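Local coordinates for protein cytochrome c2 (Rhodobacter sphaeroides, PDB 1CXC) that carries electrons through its covalently bound heme c, serving as electron donor to the oxidized bacteriochlorophyll in bacterial photophosphorylation, at residues Q1-C15 against A108-V120. Numbering follows the deposited sequence.
With HEC (heme c), chain B.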
loop_
_atom_site.group_PDB
_atom_site.type_symbol
_atom_site.label_atom_id
_atom_site.label_comp_id
_atom_site.label_asym_id
_atom_site.label_seq_id
_atom_site.Cartn_x
_atom_site.Cartn_y
_atom_site.Cartn_z
ATOM N N GLN A 1 -1.452 -14.051 -2.652
ATOM C CA GLN A 1 -1.296 -15.467 -2.415
ATOM C C GLN A 1 -2.488 -16.354 -2.272
ATOM O O GLN A 1 -2.539 -17.257 -3.082
ATOM C CB GLN A 1 -0.402 -15.767 -1.290
ATOM C CG GLN A 1 0.689 -16.492 -1.989
ATOM C CD GLN A 1 1.102 -15.723 -3.191
ATOM O OE1 GLN A 1 0.451 -14.751 -3.628
ATOM N NE2 GLN A 1 2.208 -16.110 -3.761
ATOM N N GLU A 2 -3.044 -16.567 -1.089
ATOM C CA GLU A 2 -4.224 -17.416 -1.097
ATOM C C GLU A 2 -5.490 -16.626 -1.385
ATOM O O GLU A 2 -6.546 -17.199 -1.665
ATOM C CB GLU A 2 -4.353 -18.151 0.213
ATOM C CG GLU A 2 -3.172 -19.090 0.365
ATOM C CD GLU A 2 -3.561 -20.483 0.793
ATOM O OE1 GLU A 2 -3.884 -20.633 1.969
ATOM O OE2 GLU A 2 -3.198 -21.414 0.086
ATOM N N GLY A 3 -5.327 -15.327 -1.588
ATOM C CA GLY A 3 -6.453 -14.460 -1.876
ATOM C C GLY A 3 -6.900 -14.593 -3.318
ATOM O O GLY A 3 -6.254 -15.234 -4.142
ATOM N N ASP A 4 -8.053 -14.017 -3.632
ATOM C CA ASP A 4 -8.578 -14.093 -4.990
ATOM C C ASP A 4 -8.327 -12.792 -5.723
ATOM O O ASP A 4 -8.805 -11.748 -5.296
ATOM C CB ASP A 4 -10.087 -14.342 -4.894
ATOM C CG ASP A 4 -10.926 -14.040 -6.128
ATOM O OD1 ASP A 4 -10.380 -14.009 -7.219
ATOM O OD2 ASP A 4 -12.109 -14.313 -6.028
ATOM N N PRO A 5 -7.416 -12.782 -6.687
ATOM C CA PRO A 5 -7.048 -11.574 -7.395
ATOM C C PRO A 5 -8.212 -10.853 -8.080
ATOM O O PRO A 5 -8.065 -9.666 -8.380
ATOM C CB PRO A 5 -6.001 -12.030 -8.394
ATOM C CG PRO A 5 -6.054 -13.529 -8.477
ATOM C CD PRO A 5 -6.982 -13.997 -7.372
ATOM N N GLU A 6 -9.148 -11.594 -8.705
ATOM C CA GLU A 6 -10.258 -10.931 -9.388
ATOM C C GLU A 6 -11.127 -10.203 -8.383
ATOM O O GLU A 6 -11.649 -9.119 -8.656
ATOM C CB GLU A 6 -11.090 -11.939 -10.173
ATOM C CG GLU A 6 -10.242 -12.832 -11.059
ATOM C CD GLU A 6 -11.071 -13.793 -11.893
ATOM O OE1 GLU A 6 -11.580 -14.765 -11.326
ATOM O OE2 GLU A 6 -11.460 -13.392 -12.991
ATOM N N ALA A 7 -11.424 -10.850 -7.251
ATOM C CA ALA A 7 -12.185 -10.174 -6.233
ATOM C C ALA A 7 -11.333 -9.011 -5.747
ATOM O O ALA A 7 -11.825 -7.966 -5.325
ATOM C CB ALA A 7 -12.437 -11.101 -5.062
ATOM N N GLY A 8 -10.014 -9.193 -5.687
ATOM C CA GLY A 8 -9.149 -8.095 -5.271
ATOM C C GLY A 8 -9.264 -6.901 -6.206
ATOM O O GLY A 8 -9.049 -5.773 -5.771
ATOM N N ALA A 9 -9.202 -7.133 -7.523
ATOM C CA ALA A 9 -9.318 -6.038 -8.478
ATOM C C ALA A 9 -10.545 -5.194 -8.181
ATOM O O ALA A 9 -10.528 -4.000 -8.451
ATOM C CB ALA A 9 -9.467 -6.593 -9.886
ATOM N N LYS A 10 -11.696 -5.838 -7.892
ATOM C CA LYS A 10 -12.906 -5.096 -7.572
ATOM C C LYS A 10 -12.756 -4.347 -6.275
ATOM O O LYS A 10 -13.243 -3.235 -6.095
ATOM C CB LYS A 10 -14.076 -6.042 -7.412
ATOM C CG LYS A 10 -15.388 -5.296 -7.200
ATOM C CD LYS A 10 -16.519 -6.305 -7.019
ATOM C CE LYS A 10 -17.877 -5.650 -7.236
ATOM N N ALA A 11 -12.210 -5.003 -5.263
ATOM C CA ALA A 11 -12.045 -4.344 -3.980
ATOM C C ALA A 11 -11.068 -3.172 -4.029
ATOM O O ALA A 11 -11.223 -2.196 -3.292
ATOM C CB ALA A 11 -11.534 -5.381 -2.985
ATOM N N PHE A 12 -10.212 -3.144 -5.053
ATOM C CA PHE A 12 -9.230 -2.078 -5.219
ATOM C C PHE A 12 -9.859 -0.756 -5.676
ATOM O O PHE A 12 -9.269 0.324 -5.586
ATOM C CB PHE A 12 -8.155 -2.527 -6.211
ATOM C CG PHE A 12 -6.957 -1.592 -6.279
ATOM C CD1 PHE A 12 -6.089 -1.517 -5.204
ATOM C CD2 PHE A 12 -6.813 -0.741 -7.350
ATOM C CE1 PHE A 12 -5.087 -0.566 -5.198
ATOM C CE2 PHE A 12 -5.818 0.214 -7.342
ATOM C CZ PHE A 12 -4.955 0.306 -6.265
ATOM N N ASN A 13 -11.118 -0.776 -6.112
ATOM C CA ASN A 13 -11.730 0.475 -6.516
ATOM C C ASN A 13 -11.733 1.423 -5.354
ATOM O O ASN A 13 -11.689 2.617 -5.558
ATOM C CB ASN A 13 -13.181 0.303 -6.922
ATOM C CG ASN A 13 -13.407 -0.622 -8.101
ATOM O OD1 ASN A 13 -14.382 -1.376 -8.113
ATOM N ND2 ASN A 13 -12.542 -0.596 -9.120
ATOM N N GLN A 14 -11.923 0.940 -4.127
ATOM C CA GLN A 14 -11.944 1.845 -2.984
ATOM C C GLN A 14 -10.659 2.646 -2.852
ATOM O O GLN A 14 -10.626 3.693 -2.207
ATOM C CB GLN A 14 -12.117 1.112 -1.667
ATOM C CG GLN A 14 -12.487 -0.357 -1.757
ATOM C CD GLN A 14 -13.028 -0.886 -0.434
ATOM O OE1 GLN A 14 -13.415 -0.122 0.452
ATOM N NE2 GLN A 14 -13.073 -2.204 -0.264
ATOM N N CYS A 15 -9.548 2.014 -3.185
ATOM C CA CYS A 15 -8.246 2.648 -3.094
ATOM C C CYS A 15 -7.992 3.680 -4.181
ATOM O O CYS A 15 -7.164 4.561 -3.995
ATOM C CB CYS A 15 -7.157 1.582 -3.229
ATOM S SG CYS A 15 -7.439 0.056 -2.309
ATOM N N ALA A 108 -10.569 -10.118 4.591
ATOM C CA ALA A 108 -10.637 -10.828 3.325
ATOM C C ALA A 108 -10.322 -9.906 2.168
ATOM O O ALA A 108 -9.673 -10.292 1.207
ATOM C CB ALA A 108 -12.041 -11.373 3.125
ATOM N N ASP A 109 -10.858 -8.691 2.170
ATOM C CA ASP A 109 -10.553 -7.778 1.086
ATOM C C ASP A 109 -9.062 -7.448 1.078
ATOM O O ASP A 109 -8.459 -7.302 0.023
ATOM C CB ASP A 109 -11.326 -6.481 1.259
ATOM C CG ASP A 109 -12.773 -6.566 0.799
ATOM O OD1 ASP A 109 -13.255 -7.684 0.673
ATOM O OD2 ASP A 109 -13.479 -5.579 0.994
ATOM N N ALA A 110 -8.426 -7.340 2.261
ATOM C CA ALA A 110 -6.998 -7.044 2.324
ATOM C C ALA A 110 -6.179 -8.146 1.683
ATOM O O ALA A 110 -5.278 -7.856 0.893
ATOM C CB ALA A 110 -6.555 -6.955 3.768
ATOM N N HIS A 111 -6.512 -9.408 1.947
ATOM C CA HIS A 111 -5.804 -10.499 1.324
ATOM C C HIS A 111 -6.089 -10.553 -0.174
ATOM O O HIS A 111 -5.229 -10.924 -0.951
ATOM C CB HIS A 111 -6.222 -11.817 1.958
ATOM C CG HIS A 111 -5.644 -12.025 3.341
ATOM N ND1 HIS A 111 -4.360 -12.265 3.536
ATOM C CD2 HIS A 111 -6.319 -12.015 4.519
ATOM C CE1 HIS A 111 -4.217 -12.380 4.823
ATOM N NE2 HIS A 111 -5.387 -12.251 5.410
ATOM N N ASN A 112 -7.336 -10.307 -0.613
ATOM C CA ASN A 112 -7.658 -10.337 -2.042
ATOM C C ASN A 112 -6.913 -9.265 -2.809
ATOM O O ASN A 112 -6.439 -9.476 -3.927
ATOM C CB ASN A 112 -9.153 -10.162 -2.270
ATOM C CG ASN A 112 -9.975 -11.332 -1.743
ATOM O OD1 ASN A 112 -11.179 -11.193 -1.455
ATOM N ND2 ASN A 112 -9.358 -12.507 -1.549
ATOM N N ILE A 113 -6.852 -8.075 -2.248
ATOM C CA ILE A 113 -6.140 -6.986 -2.871
ATOM C C ILE A 113 -4.647 -7.302 -2.935
ATOM O O ILE A 113 -4.018 -7.100 -3.971
ATOM C CB ILE A 113 -6.399 -5.688 -2.090
ATOM C CG1 ILE A 113 -7.820 -5.172 -2.319
ATOM C CG2 ILE A 113 -5.372 -4.637 -2.495
ATOM C CD1 ILE A 113 -8.164 -3.959 -1.447
ATOM N N TRP A 114 -4.087 -8.003 -1.939
ATOM C CA TRP A 114 -2.673 -8.343 -2.026
ATOM C C TRP A 114 -2.461 -9.346 -3.157
ATOM O O TRP A 114 -1.495 -9.262 -3.916
ATOM C CB TRP A 114 -2.174 -8.944 -0.705
ATOM C CG TRP A 114 -0.660 -9.254 -0.769
ATOM C CD1 TRP A 114 -0.205 -10.541 -0.891
ATOM C CD2 TRP A 114 0.357 -8.339 -0.785
ATOM N NE1 TRP A 114 1.120 -10.454 -0.965
ATOM C CE2 TRP A 114 1.488 -9.152 -0.926
ATOM C CE3 TRP A 114 0.479 -6.965 -0.721
ATOM C CZ2 TRP A 114 2.760 -8.590 -1.015
ATOM C CZ3 TRP A 114 1.751 -6.407 -0.798
ATOM C CH2 TRP A 114 2.881 -7.208 -0.942
ATOM N N ALA A 115 -3.372 -10.302 -3.332
ATOM C CA ALA A 115 -3.214 -11.265 -4.401
ATOM C C ALA A 115 -3.311 -10.595 -5.776
ATOM O O ALA A 115 -2.602 -10.954 -6.727
ATOM C CB ALA A 115 -4.300 -12.333 -4.288
ATOM N N TYR A 116 -4.131 -9.543 -5.870
ATOM C CA TYR A 116 -4.284 -8.794 -7.108
ATOM C C TYR A 116 -2.989 -8.031 -7.405
ATOM O O TYR A 116 -2.439 -8.083 -8.501
ATOM C CB TYR A 116 -5.476 -7.839 -6.927
ATOM C CG TYR A 116 -5.611 -6.747 -7.979
ATOM C CD1 TYR A 116 -5.757 -7.093 -9.313
ATOM C CD2 TYR A 116 -5.574 -5.424 -7.599
ATOM C CE1 TYR A 116 -5.864 -6.116 -10.292
ATOM C CE2 TYR A 116 -5.677 -4.444 -8.564
ATOM C CZ TYR A 116 -5.821 -4.794 -9.901
ATOM O OH TYR A 116 -5.906 -3.805 -10.873
ATOM N N LEU A 117 -2.325 -7.519 -6.383
ATOM C CA LEU A 117 -1.077 -6.788 -6.582
ATOM C C LEU A 117 0.052 -7.723 -6.974
ATOM O O LEU A 117 0.983 -7.331 -7.657
ATOM C CB LEU A 117 -0.692 -6.028 -5.317
ATOM C CG LEU A 117 -1.648 -4.942 -4.868
ATOM C CD1 LEU A 117 -1.207 -4.413 -3.516
ATOM C CD2 LEU A 117 -1.736 -3.845 -5.912
ATOM N N GLN A 118 0.042 -8.951 -6.481
ATOM C CA GLN A 118 1.052 -9.902 -6.874
ATOM C C GLN A 118 0.826 -10.292 -8.327
ATOM O O GLN A 118 1.669 -10.942 -8.947
ATOM C CB GLN A 118 0.977 -11.132 -5.984
ATOM C CG GLN A 118 1.698 -10.898 -4.670
ATOM C CD GLN A 118 3.202 -11.171 -4.786
ATOM O OE1 GLN A 118 3.844 -11.603 -3.845
ATOM N NE2 GLN A 118 3.827 -10.954 -5.932
ATOM N N GLN A 119 -0.362 -10.018 -8.882
ATOM C CA GLN A 119 -0.594 -10.342 -10.276
ATOM C C GLN A 119 -0.277 -9.184 -11.182
ATOM O O GLN A 119 0.388 -9.347 -12.181
ATOM C CB GLN A 119 -2.049 -10.670 -10.571
ATOM C CG GLN A 119 -2.569 -11.876 -9.826
ATOM C CD GLN A 119 -1.820 -13.131 -10.195
ATOM O OE1 GLN A 119 -1.547 -13.396 -11.362
ATOM N NE2 GLN A 119 -1.419 -13.911 -9.197
ATOM N N VAL A 120 -0.500 -7.957 -10.768
ATOM C CA VAL A 120 -0.264 -6.872 -11.688
ATOM C C VAL A 120 0.779 -5.840 -11.280
ATOM O O VAL A 120 1.040 -4.899 -12.037
ATOM C CB VAL A 120 -1.593 -6.104 -11.925
ATOM C CG1 VAL A 120 -2.680 -6.990 -12.492
ATOM C CG2 VAL A 120 -2.075 -5.445 -10.642
HETATM FE FE HEC B . -3.013 4.176 0.820
HETATM C CHA HEC B . 0.231 4.805 1.543
HETATM C CHB HEC B . -2.278 0.899 0.255
HETATM C CHC HEC B . -6.333 3.520 0.270
HETATM C CHD HEC B . -3.740 7.511 1.071
HETATM N NA HEC B . -1.382 3.067 0.918
HETATM C C1A HEC B . -0.106 3.494 1.252
HETATM C C2A HEC B . 0.830 2.383 1.246
HETATM C C3A HEC B . 0.125 1.276 0.913
HETATM C C4A HEC B . -1.239 1.719 0.678
HETATM C CMA HEC B . 0.660 -0.149 0.906
HETATM C CAA HEC B . 2.333 2.443 1.474
HETATM C CBA HEC B . 3.069 2.438 0.143
HETATM C CGA HEC B . 4.530 2.853 0.190
HETATM O O1A HEC B . 4.956 3.554 -0.705
HETATM O O2A HEC B . 5.168 2.632 1.214
HETATM N NB HEC B . -4.068 2.569 0.385
HETATM C C1B HEC B . -3.589 1.298 0.103
HETATM C C2B HEC B . -4.668 0.407 -0.291
HETATM C C3B HEC B . -5.841 1.111 -0.216
HETATM C C4B HEC B . -5.450 2.457 0.190
HETATM C CMB HEC B . -4.503 -1.060 -0.705
HETATM C CAB HEC B . -7.155 0.601 -0.417
HETATM C CBB HEC B . -7.742 -0.430 0.452
HETATM N NC HEC B . -4.670 5.273 0.740
HETATM C C1C HEC B . -5.969 4.828 0.514
HETATM C C2C HEC B . -6.891 5.943 0.429
HETATM C C3C HEC B . -6.166 7.063 0.654
HETATM C C4C HEC B . -4.790 6.643 0.831
HETATM C CMC HEC B . -8.335 5.874 -0.049
HETATM C CAC HEC B . -6.633 8.373 0.664
HETATM C CBC HEC B . -7.707 8.822 1.537
HETATM N ND HEC B . -1.984 5.793 1.199
HETATM C C1D HEC B . -2.426 7.113 1.257
HETATM C C2D HEC B . -1.355 8.009 1.639
HETATM C C3D HEC B . -0.257 7.247 1.841
HETATM C C4D HEC B . -0.642 5.881 1.538
HETATM C CMD HEC B . -1.450 9.521 1.825
HETATM C CAD HEC B . 1.015 7.687 2.548
HETATM C CBD HEC B . 1.042 7.196 3.994
HETATM C CGD HEC B . 1.964 7.994 4.927
HETATM O O1D HEC B . 1.853 7.829 6.133
HETATM O O2D HEC B . 2.981 8.483 4.465
HETATM O O HOH W 1 -3.530 -13.206 -0.610
#
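Gly8 lies flush against the backbone of Ile113, their CA atoms 4.0 Å apart, and its CA makes a C-H...O contact of 3.3 Å with Asn112 O; a CB on Gly8 would collide with that oxygen. The next residue, Ala9, sets its CA over the centre of the Tyr116 ring in a CH-pi contact, 3.6 Å from the centroid, while Val120 CG2 lies over the opposite face, toward the rim. With CG anti to the backbone N (chi1 167°), Tyr116 swings its ring beneath Ala9 and brings CE2 to 3.9 Å from Phe12 CG. Were Tyr116 an alanine, a gap would probably open under Ala9 and Phe12 would lose the ring carbon against its CG. Such close passage illustrates the crossing of N- and C-terminal helices characteristic of the cytochrome c fold, here at -104° with axes 6.8 Å apart. Toward the heme, Ile113 spreads its branches: CG1 meets Ala11 CB, CG2 the edge of the Phe12 ring, and CD1 Cys15 SG, the sulfur bonded covalently to heme CAB. At the other end, one water accepts from Gln1 N and Gly3 N and donates to His111 O. Farther out, strands 21-22 and 28-30 pack on Phe12 and Tyr116 through Ile21 and Ala30.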